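Side-chain contacts in 2,3-dihydroxybenzoate-AMP ligase (Mycobacterium smegmatis, PDB 5KEI), which belongs to the ANL superfamily of enzymes, pairing an AMP-binding family region with a smaller C-terminal domain of the matching family: residues A30-A33 / Q34-A38; L184-A187 / E188-A192; D229-Y232 / N233-S237. All blocks are in the same frame, centred on the assembly; numbering follows the deposited sequence.

Contact 1: A30-A33 / Q34-A38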
ATOM      1  N   ALA A  30      -2.144  15.005  17.915  1.00 36.00           N
ATOM      2  CA  ALA A  30      -1.258  15.010  19.081  1.00 37.80           C
ATOM      3  C   ALA A  30      -1.663  14.040  20.203  1.00 41.16           C
ATOM      4  O   ALA A  30      -0.820  13.301  20.722  1.00 41.08           O
ATOM      5  CB  ALA A  30      -1.160  16.429  19.634  1.00 33.39           C
ATOM      6  N   GLU A  31      -2.938  14.026  20.572  1.00 38.13           N
ATOM      7  CA  GLU A  31      -3.366  13.210  21.703  1.00 40.02           C
ATOM      8  C   GLU A  31      -3.285  11.711  21.388  1.00 40.20           C
ATOM      9  O   GLU A  31      -2.980  10.905  22.272  1.00 36.02           O
ATOM     10  CB  GLU A  31      -4.787  13.593  22.149  1.00 43.58           C
ATOM     11  CG  GLU A  31      -5.919  13.229  21.170  1.00 58.47           C
ATOM     12  CD  GLU A  31      -6.056  14.204  19.988  1.00 61.38           C
ATOM     13  OE1 GLU A  31      -5.217  15.140  19.878  1.00 57.07           O
ATOM     14  OE2 GLU A  31      -7.006  14.030  19.172  1.00 56.28           O
ATOM     15  N   ARG A  32      -3.546  11.336  20.136  1.00 39.87           N
ATOM     16  CA  ARG A  32      -3.436   9.932  19.732  1.00 34.96           C
ATOM     17  C   ARG A  32      -1.954   9.563  19.643  1.00 33.42           C
ATOM     18  O   ARG A  32      -1.550   8.484  20.066  1.00 37.28           O
ATOM     19  CB  ARG A  32      -4.152   9.663  18.396  1.00 33.16           C
ATOM     20  CG  ARG A  32      -5.685   9.820  18.406  1.00 30.79           C
ATOM     21  CD  ARG A  32      -6.242   9.638  16.992  1.00 34.91           C
ATOM     22  NE  ARG A  32      -5.732   8.399  16.396  1.00 40.70           N
ATOM     23  CZ  ARG A  32      -5.612   8.155  15.088  1.00 38.56           C
ATOM     24  NH1 ARG A  32      -5.984   9.057  14.186  1.00 30.83           N
ATOM     25  NH2 ARG A  32      -5.127   6.986  14.682  1.00 37.77           N
ATOM     26  N   ALA A  33      -1.148  10.472  19.105  1.00 33.73           N
ATOM     27  CA  ALA A  33       0.286  10.241  18.985  1.00 33.54           C
ATOM     28  C   ALA A  33       0.899   9.964  20.357  1.00 37.03           C
ATOM     29  O   ALA A  33       1.623   8.979  20.526  1.00 36.75           O
ATOM     30  CB  ALA A  33       0.962  11.428  18.322  1.00 31.44           C
ATOM     31  N   GLN A  34       0.581  10.811  21.340  1.00 34.53           N
ATOM     32  CA  GLN A  34       1.077  10.626  22.708  1.00 35.41           C
ATOM     33  C   GLN A  34       0.652   9.277  23.292  1.00 36.42           C
ATOM     34  O   GLN A  34       1.466   8.574  23.908  1.00 33.46           O
ATOM     35  CB  GLN A  34       0.597  11.766  23.607  1.00 35.49           C
ATOM     36  CG  GLN A  34       1.123  11.722  25.046  1.00 40.01           C
ATOM     37  CD  GLN A  34       2.627  11.448  25.150  1.00 46.50           C
ATOM     38  OE1 GLN A  34       3.442  11.955  24.361  1.00 44.71           O
ATOM     39  NE2 GLN A  34       2.997  10.624  26.132  1.00 39.60           N
ATOM     40  N   ALA A  35      -0.612   8.914  23.071  1.00 33.14           N
ATOM     41  CA  ALA A  35      -1.158   7.642  23.536  1.00 33.83           C
ATOM     42  C   ALA A  35      -0.376   6.443  22.982  1.00 35.24           C
ATOM     43  O   ALA A  35      -0.062   5.484  23.708  1.00 35.45           O
ATOM     44  CB  ALA A  35      -2.629   7.535  23.149  1.00 29.28           C
ATOM     45  N   TYR A  36      -0.051   6.508  21.697  1.00 29.70           N
ATOM     46  CA  TYR A  36       0.664   5.419  21.033  1.00 32.85           C
ATOM     47  C   TYR A  36       2.119   5.316  21.509  1.00 30.71           C
ATOM     48  O   TYR A  36       2.708   4.235  21.513  1.00 32.71           O
ATOM     49  CB  TYR A  36       0.605   5.604  19.505  1.00 31.28           C
ATOM     50  CG  TYR A  36      -0.811   5.609  18.949  1.00 30.73           C
ATOM     51  CD1 TYR A  36      -1.837   4.949  19.611  1.00 28.60           C
ATOM     52  CD2 TYR A  36      -1.119   6.285  17.777  1.00 27.28           C
ATOM     53  CE1 TYR A  36      -3.110   4.953  19.120  1.00 30.14           C
ATOM     54  CE2 TYR A  36      -2.388   6.300  17.288  1.00 28.38           C
ATOM     55  CZ  TYR A  36      -3.383   5.628  17.955  1.00 30.02           C
ATOM     56  OH  TYR A  36      -4.663   5.638  17.463  1.00 33.62           O
ATOM     57  N   ARG A  37       2.692   6.456  21.889  1.00 32.05           N
ATOM     58  CA  ARG A  37       4.028   6.509  22.467  1.00 34.23           C
ATOM     59  C   ARG A  37       3.990   5.910  23.886  1.00 31.69           C
ATOM     60  O   ARG A  37       4.816   5.068  24.242  1.00 30.71           O
ATOM     61  CB  ARG A  37       4.548   7.955  22.468  1.00 33.59           C
ATOM     62  CG  ARG A  37       5.642   8.218  21.435  1.00 36.52           C
ATOM     63  CD  ARG A  37       6.127   9.685  21.375  1.00 30.03           C
ATOM     64  NE  ARG A  37       6.237  10.316  22.692  1.00 44.46           N
ATOM     65  CZ  ARG A  37       7.347  10.419  23.420  1.00 38.74           C
ATOM     66  NH1 ARG A  37       8.504   9.935  22.995  1.00 36.75           N
ATOM     67  NH2 ARG A  37       7.296  11.023  24.596  1.00 54.49           N
ATOM     68  N   ALA A  38       2.995   6.308  24.669  1.00 30.83           N
ATOM     69  CA  ALA A  38       2.819   5.760  26.018  1.00 31.70           C
ATOM     70  C   ALA A  38       2.556   4.245  26.034  1.00 38.14           C
ATOM     71  O   ALA A  38       2.932   3.570  26.998  1.00 38.93           O
ATOM     72  CB  ALA A  38       1.689   6.490  26.741  1.00 28.97           C
TER
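Arg32 and Tyr36 form an i to i+4 pair on helix 30-38, the first helix of the model, which lies at the protein surface. Their side chains run side by side in the same direction, and the guanidinium reaches the phenol oxygen side-on. Followed outward, Arg32 first brings CB to 4.0 Å from Tyr36 CE2. CG leaves anti to the carbonyl carbon (chi1 -66°). The chain then runs straight through chi2 and bends at chi3 (51°), which turns the guanidinium back to the far end of the ring. There Arg32 NE donates to Tyr36 OH at 3.1 Å, Arg32 CZ lies 3.6 Å from Tyr36 OH, and Arg32 NH2 donates to the same Tyr36 OH at 3.1 Å. Two nitrogens thus grip one atom. The hydroxyl oxygen lies in the guanidinium plane, while the ring plane stands 82° to it, and Arg32 NH2 approaches the ring at its edge. The remaining nitrogen, Arg32 NH1, hydrogen-bonds to Asn413 OD1, so all three guanidinium nitrogens have a partner, which probably limits its rotation.

Tyr36 is buried, with Tyr41, Trp42 and Pro409 packed around it, although most of the helix is exposed. Arg37, next along, turns elsewhere and forms a salt bridge with Asp44. Beneath the side chains the usual helical ladder continues: Gln34 N binds Ala30 O, Ala35 N binds Glu31 O and Arg37 N binds Ala33 O. Arg32 also meets Tyr36 through its backbone. Arg32 O accepts from Tyr36 N at 3.0 Å, and that carbonyl oxygen also lies over one face of the Tyr36 ring, offset toward the rim, 3.2 Å from Tyr36 CG.

Contact 2: L184-A187 / E188-A192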
ATOM      1  N   LEU A 184      22.436   8.295 -14.998  1.00 38.78           N
ATOM      2  CA  LEU A 184      23.397   7.913 -13.963  1.00 39.03           C
ATOM      3  C   LEU A 184      23.396   6.407 -13.712  1.00 39.84           C
ATOM      4  O   LEU A 184      22.360   5.756 -13.838  1.00 40.92           O
ATOM      5  CB  LEU A 184      23.079   8.643 -12.660  1.00 38.28           C
ATOM      6  CG  LEU A 184      23.360  10.140 -12.575  1.00 44.82           C
ATOM      7  CD1 LEU A 184      22.360  10.820 -11.639  1.00 43.11           C
ATOM      8  CD2 LEU A 184      24.778  10.364 -12.098  1.00 41.58           C
ATOM      9  N   SER A 185      24.555   5.857 -13.356  1.00 41.71           N
ATOM     10  CA  SER A 185      24.662   4.443 -13.000  1.00 40.10           C
ATOM     11  C   SER A 185      24.469   4.280 -11.505  1.00 40.24           C
ATOM     12  O   SER A 185      25.176   4.921 -10.727  1.00 41.20           O
ATOM     13  CB  SER A 185      26.015   3.862 -13.405  1.00 40.32           C
ATOM     14  OG  SER A 185      26.092   2.473 -13.115  1.00 40.47           O
ATOM     15  N   TRP A 186      23.522   3.429 -11.106  1.00 35.13           N
ATOM     16  CA  TRP A 186      23.255   3.207  -9.690  1.00 38.54           C
ATOM     17  C   TRP A 186      24.500   2.659  -9.000  1.00 39.40           C
ATOM     18  O   TRP A 186      24.832   3.063  -7.888  1.00 42.20           O
ATOM     19  CB  TRP A 186      22.071   2.257  -9.496  1.00 37.29           C
ATOM     20  CG  TRP A 186      21.910   1.788  -8.074  1.00 37.39           C
ATOM     21  CD1 TRP A 186      22.339   0.601  -7.545  1.00 34.85           C
ATOM     22  CD2 TRP A 186      21.282   2.502  -6.996  1.00 32.02           C
ATOM     23  NE1 TRP A 186      22.010   0.532  -6.210  1.00 34.90           N
ATOM     24  CE2 TRP A 186      21.361   1.684  -5.852  1.00 33.21           C
ATOM     25  CE3 TRP A 186      20.666   3.751  -6.891  1.00 31.49           C
ATOM     26  CZ2 TRP A 186      20.845   2.077  -4.627  1.00 32.96           C
ATOM     27  CZ3 TRP A 186      20.159   4.135  -5.681  1.00 31.16           C
ATOM     28  CH2 TRP A 186      20.247   3.303  -4.559  1.00 31.62           C
ATOM     29  N   ALA A 187      25.196   1.756  -9.686  1.00 40.36           N
ATOM     30  CA  ALA A 187      26.430   1.171  -9.179  1.00 45.24           C
ATOM     31  C   ALA A 187      27.480   2.244  -8.949  1.00 46.81           C
ATOM     32  O   ALA A 187      28.095   2.295  -7.885  1.00 50.19           O
ATOM     33  CB  ALA A 187      26.959   0.110 -10.145  1.00 44.08           C
ATOM     34  N   GLU A 188      27.678   3.102  -9.948  1.00 48.58           N
ATOM     35  CA  GLU A 188      28.656   4.180  -9.846  1.00 50.43           C
ATOM     36  C   GLU A 188      28.344   5.069  -8.657  1.00 47.57           C
ATOM     37  O   GLU A 188      29.206   5.320  -7.822  1.00 47.29           O
ATOM     38  CB  GLU A 188      28.694   5.023 -11.125  1.00 48.56           C
ATOM     39  CG  GLU A 188      29.552   4.462 -12.250  1.00 58.00           C
ATOM     40  CD  GLU A 188      29.566   5.373 -13.480  1.00 70.14           C
ATOM     41  OE1 GLU A 188      29.234   6.576 -13.342  1.00 64.31           O
ATOM     42  OE2 GLU A 188      29.901   4.880 -14.584  1.00 68.38           O
ATOM     43  N   VAL A 189      27.099   5.530  -8.580  1.00 44.21           N
ATOM     44  CA  VAL A 189      26.736   6.534  -7.590  1.00 46.45           C
ATOM     45  C   VAL A 189      26.791   5.988  -6.155  1.00 49.67           C
ATOM     46  O   VAL A 189      27.236   6.684  -5.244  1.00 51.74           O
ATOM     47  CB  VAL A 189      25.331   7.111  -7.868  1.00 46.13           C
ATOM     48  CG1 VAL A 189      24.984   8.190  -6.851  1.00 45.44           C
ATOM     49  CG2 VAL A 189      25.260   7.673  -9.279  1.00 43.77           C
ATOM     50  N   THR A 190      26.362   4.748  -5.950  1.00 48.20           N
ATOM     51  CA  THR A 190      26.255   4.218  -4.592  1.00 45.81           C
ATOM     52  C   THR A 190      27.520   3.493  -4.119  1.00 48.91           C
ATOM     53  O   THR A 190      27.883   3.547  -2.939  1.00 43.61           O
ATOM     54  CB  THR A 190      25.054   3.273  -4.475  1.00 40.08           C
ATOM     55  OG1 THR A 190      25.205   2.191  -5.396  1.00 42.58           O
ATOM     56  CG2 THR A 190      23.785   4.017  -4.808  1.00 36.60           C
ATOM     57  N   ARG A 191      28.197   2.815  -5.036  1.00 53.76           N
ATOM     58  CA  ARG A 191      29.448   2.150  -4.684  1.00 59.86           C
ATOM     59  C   ARG A 191      30.606   3.066  -5.021  1.00 62.80           C
ATOM     60  O   ARG A 191      30.508   3.871  -5.950  1.00 66.11           O
ATOM     61  CB  ARG A 191      29.605   0.820  -5.427  1.00 55.41           C
ATOM     62  CG  ARG A 191      28.392  -0.105  -5.367  1.00 51.40           C
ATOM     63  CD  ARG A 191      28.068  -0.558  -3.949  1.00 54.54           C
ATOM     64  NE  ARG A 191      27.498  -1.901  -3.966  1.00 54.76           N
ATOM     65  CZ  ARG A 191      26.199  -2.171  -4.086  1.00 51.39           C
ATOM     66  NH1 ARG A 191      25.323  -1.177  -4.189  1.00 43.36           N
ATOM     67  NH2 ARG A 191      25.777  -3.439  -4.099  1.00 44.15           N
ATOM     68  N   ALA A 192      31.693   2.954  -4.268  1.00 63.80           N
ATOM     69  CA  ALA A 192      32.922   3.685  -4.575  1.00 79.10           C
ATOM     70  C   ALA A 192      32.685   5.185  -4.766  1.00 80.88           C
ATOM     71  O   ALA A 192      33.439   5.861  -5.467  1.00 79.53           O
ATOM     72  CB  ALA A 192      33.589   3.093  -5.825  1.00 81.36           C
TER
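Trp186 and Thr190 stand one turn apart on helix 186-190, a short helix that follows strand 184-185 at the edge of the seven-stranded mixed sheet. Thr190 CG2 sits squarely over one indole face, 3.4 Å from the centroid of the Trp186 six-membered ring and 6° off its normal, a CH-pi contact. The same threonine points its hydroxyl back along the helix: chi1 of 59° sets OG1 between the backbone N and the carbonyl carbon, where it donates to Trp186 O at 2.7 Å. Thr190 N reaches that oxygen too, at 3.0 Å, from the other face of the carbonyl plane.

Ser185 takes the N-cap position, and its backbone O accepts from Val189 N at 2.9 Å. Leu184 CD2 meets Val189 CG2 at 3.9 Å, an apolar link between strand and helix that Leu90 also touches. At the other end Ala187 O accepts from Arg191 N.

Outside, Glu107 OE2 takes a hydrogen bond from Trp186 NE1 and a salt bridge from Arg191 NH1. With NE1 bonded to a carboxylate and one face covered by a methyl group, the indole is probably restrained in rotation, and the nearby positive charge of Arg191 would probably help keep Glu107 ionised.

Contact 3: D229-Y232 / N233-S237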
ATOM      1  N   ASP A 229       5.087   4.734  12.697  1.00 31.91           N
ATOM      2  CA  ASP A 229       4.063   3.722  12.545  1.00 26.84           C
ATOM      3  C   ASP A 229       4.578   2.572  11.696  1.00 25.48           C
ATOM      4  O   ASP A 229       4.128   1.438  11.860  1.00 30.24           O
ATOM      5  CB  ASP A 229       2.747   4.265  11.968  1.00 28.10           C
ATOM      6  CG  ASP A 229       2.833   4.659  10.510  1.00 30.03           C
ATOM      7  OD1 ASP A 229       3.176   5.803  10.204  1.00 34.58           O
ATOM      8  OD2 ASP A 229       2.623   3.772   9.653  1.00 29.38           O
ATOM      9  N   TYR A 230       5.563   2.838  10.843  1.00 27.31           N
ATOM     10  CA  TYR A 230       6.067   1.801   9.948  1.00 25.37           C
ATOM     11  C   TYR A 230       7.040   0.877  10.702  1.00 26.78           C
ATOM     12  O   TYR A 230       7.041  -0.336  10.486  1.00 25.20           O
ATOM     13  CB  TYR A 230       6.708   2.424   8.684  1.00 20.89           C
ATOM     14  CG  TYR A 230       6.506   1.497   7.500  1.00 29.44           C
ATOM     15  CD1 TYR A 230       5.196   1.145   7.157  1.00 28.95           C
ATOM     16  CD2 TYR A 230       7.532   1.068   6.665  1.00 26.48           C
ATOM     17  CE1 TYR A 230       4.902   0.339   6.101  1.00 25.30           C
ATOM     18  CE2 TYR A 230       7.229   0.234   5.539  1.00 28.05           C
ATOM     19  CZ  TYR A 230       5.897  -0.119   5.283  1.00 22.39           C
ATOM     20  OH  TYR A 230       5.488  -0.917   4.241  1.00 23.40           O
ATOM     21  N   VAL A 231       7.824   1.439  11.617  1.00 26.18           N
ATOM     22  CA  VAL A 231       8.676   0.607  12.465  1.00 24.69           C
ATOM     23  C   VAL A 231       7.789  -0.240  13.374  1.00 24.76           C
ATOM     24  O   VAL A 231       7.990  -1.452  13.506  1.00 24.42           O
ATOM     25  CB  VAL A 231       9.642   1.448  13.292  1.00 28.48           C
ATOM     26  CG1 VAL A 231      10.412   0.570  14.315  1.00 25.86           C
ATOM     27  CG2 VAL A 231      10.602   2.187  12.356  1.00 25.50           C
ATOM     28  N   TYR A 232       6.779   0.388  13.968  1.00 26.46           N
ATOM     29  CA  TYR A 232       5.794  -0.384  14.721  1.00 25.96           C
ATOM     30  C   TYR A 232       5.087  -1.478  13.893  1.00 30.15           C
ATOM     31  O   TYR A 232       4.894  -2.589  14.383  1.00 29.58           O
ATOM     32  CB  TYR A 232       4.737   0.539  15.354  1.00 27.08           C
ATOM     33  CG  TYR A 232       3.601  -0.196  16.065  1.00 29.85           C
ATOM     34  CD1 TYR A 232       3.861  -1.143  17.063  1.00 31.88           C
ATOM     35  CD2 TYR A 232       2.276   0.011  15.701  1.00 29.02           C
ATOM     36  CE1 TYR A 232       2.821  -1.841  17.705  1.00 27.31           C
ATOM     37  CE2 TYR A 232       1.242  -0.678  16.325  1.00 31.37           C
ATOM     38  CZ  TYR A 232       1.514  -1.607  17.324  1.00 32.97           C
ATOM     39  OH  TYR A 232       0.478  -2.284  17.943  1.00 26.16           O
ATOM     40  N   ASN A 233       4.774  -1.194  12.628  1.00 28.63           N
ATOM     41  CA  ASN A 233       3.969  -2.078  11.784  1.00 26.15           C
ATOM     42  C   ASN A 233       4.807  -3.399  11.598  1.00 24.59           C
ATOM     43  O   ASN A 233       4.349  -4.537  11.751  1.00 23.85           O
ATOM     44  CB  ASN A 233       3.693  -1.430  10.416  1.00 32.59           C
ATOM     45  CG  ASN A 233       2.891  -2.325   9.527  1.00 27.12           C
ATOM     46  OD1 ASN A 233       3.441  -3.083   8.787  1.00 36.98           O
ATOM     47  ND2 ASN A 233       1.588  -2.132   9.501  1.00 31.76           N
ATOM     48  N   ALA A 234       6.076  -3.219  11.256  1.00 23.36           N
ATOM     49  CA  ALA A 234       7.036  -4.324  11.096  1.00 27.94           C
ATOM     50  C   ALA A 234       7.324  -5.086  12.407  1.00 27.70           C
ATOM     51  O   ALA A 234       7.305  -6.319  12.438  1.00 24.33           O
ATOM     52  CB  ALA A 234       8.331  -3.782  10.497  1.00 24.82           C
ATOM     53  N   THR A 235       7.638  -4.342  13.459  1.00 28.46           N
ATOM     54  CA  THR A 235       8.026  -4.928  14.754  1.00 25.77           C
ATOM     55  C   THR A 235       6.892  -5.764  15.339  1.00 27.21           C
ATOM     56  O   THR A 235       7.065  -6.951  15.665  1.00 28.64           O
ATOM     57  CB  THR A 235       8.397  -3.839  15.752  1.00 24.40           C
ATOM     58  OG1 THR A 235       9.370  -2.970  15.149  1.00 26.90           O
ATOM     59  CG2 THR A 235       8.907  -4.447  17.064  1.00 22.37           C
ATOM     60  N   ALA A 236       5.734  -5.130  15.481  1.00 23.74           N
ATOM     61  CA  ALA A 236       4.554  -5.801  15.997  1.00 28.36           C
ATOM     62  C   ALA A 236       4.166  -7.007  15.132  1.00 24.37           C
ATOM     63  O   ALA A 236       3.750  -8.024  15.660  1.00 29.36           O
ATOM     64  CB  ALA A 236       3.393  -4.825  16.103  1.00 26.60           C
ATOM     65  N   SER A 237       4.314  -6.898  13.814  1.00 27.25           N
ATOM     66  CA  SER A 237       3.962  -8.011  12.913  1.00 27.77           C
ATOM     67  C   SER A 237       4.918  -9.164  13.063  1.00 26.67           C
ATOM     68  O   SER A 237       4.512 -10.329  12.992  1.00 30.76           O
ATOM     69  CB  SER A 237       3.961  -7.579  11.437  1.00 24.71           C
ATOM     70  OG  SER A 237       3.018  -6.573  11.214  1.00 26.71           O
TER
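With chi1 at 175°, Tyr232 places CG anti to the backbone N, from where the ring runs forward to Ala236, while chi1 of -52° at Thr235 sends OG1 backward to Val231. Both pairs are i to i+4 contacts within helix 227-240, mostly buried in this part, which follows strand 222-226 in the AMP-binding family region.

Thr235 OG1 donates to Val231 O at 2.6 Å, standing above the carbonyl plane by 44°, and Thr235 N donates to the same Val231 O at 2.9 Å. Two donors from one residue thus share one acceptor, and the hydroxyl finds its partner inside its own helix. The methyl Thr235 CG2 lies anti to the backbone N, turned from this bond.

Tyr232 leans its ring on the alanine one turn on: CE1 is 3.4 Å from Ala236 CB, close for an apolar pair, and Ala236 N closes the turn on Tyr232 O. Beyond, Tyr232 OH hydrogen-bonds to Ser381 OG, which probably steadies the far end of the ring; the ring also meets that of Tyr41.

Toward the start of the helix, Asn233 N binds Asp229 O at 2.8 Å with a bent N-H...O angle, and makes a second, weak bond to Tyr230 O. Tyr230 O has a straighter donor in Ala234 N, at 3.1 Å. Asp229 forms a salt bridge from OD2 to Arg225 NE and a hydrogen bond from OD1 to Thr226 OG1; Tyr230 OH hydrogen-bonds with Asn258 OD1. Alongside the threonine hydroxyl, Val231 CG1 lies 3.8 Å from Thr235 OG1.

Overall arrangement
All three are local contacts one turn apart on a helix, each on a helix of its own, contact 2 including the strand that leads into it. Contact 1 is at the surface, contact 2 partly buried at a sheet edge, and contact 3 buried. The chemistry differs: an arginine gripping a phenol in contact 1, a methyl group on an indole face in contact 2, and a short apolar ring-to-alanine touch in contact 3. Contacts 2 and 3 both use a threonine whose hydroxyl returns to a carbonyl four residues back, though with different first torsions. Contacts 1 and 3 have centres about 16 Å apart and share Tyr41, which touches Tyr36 and Tyr232. Contact 2 stands apart, its centre about 31 Å from that of contact 3.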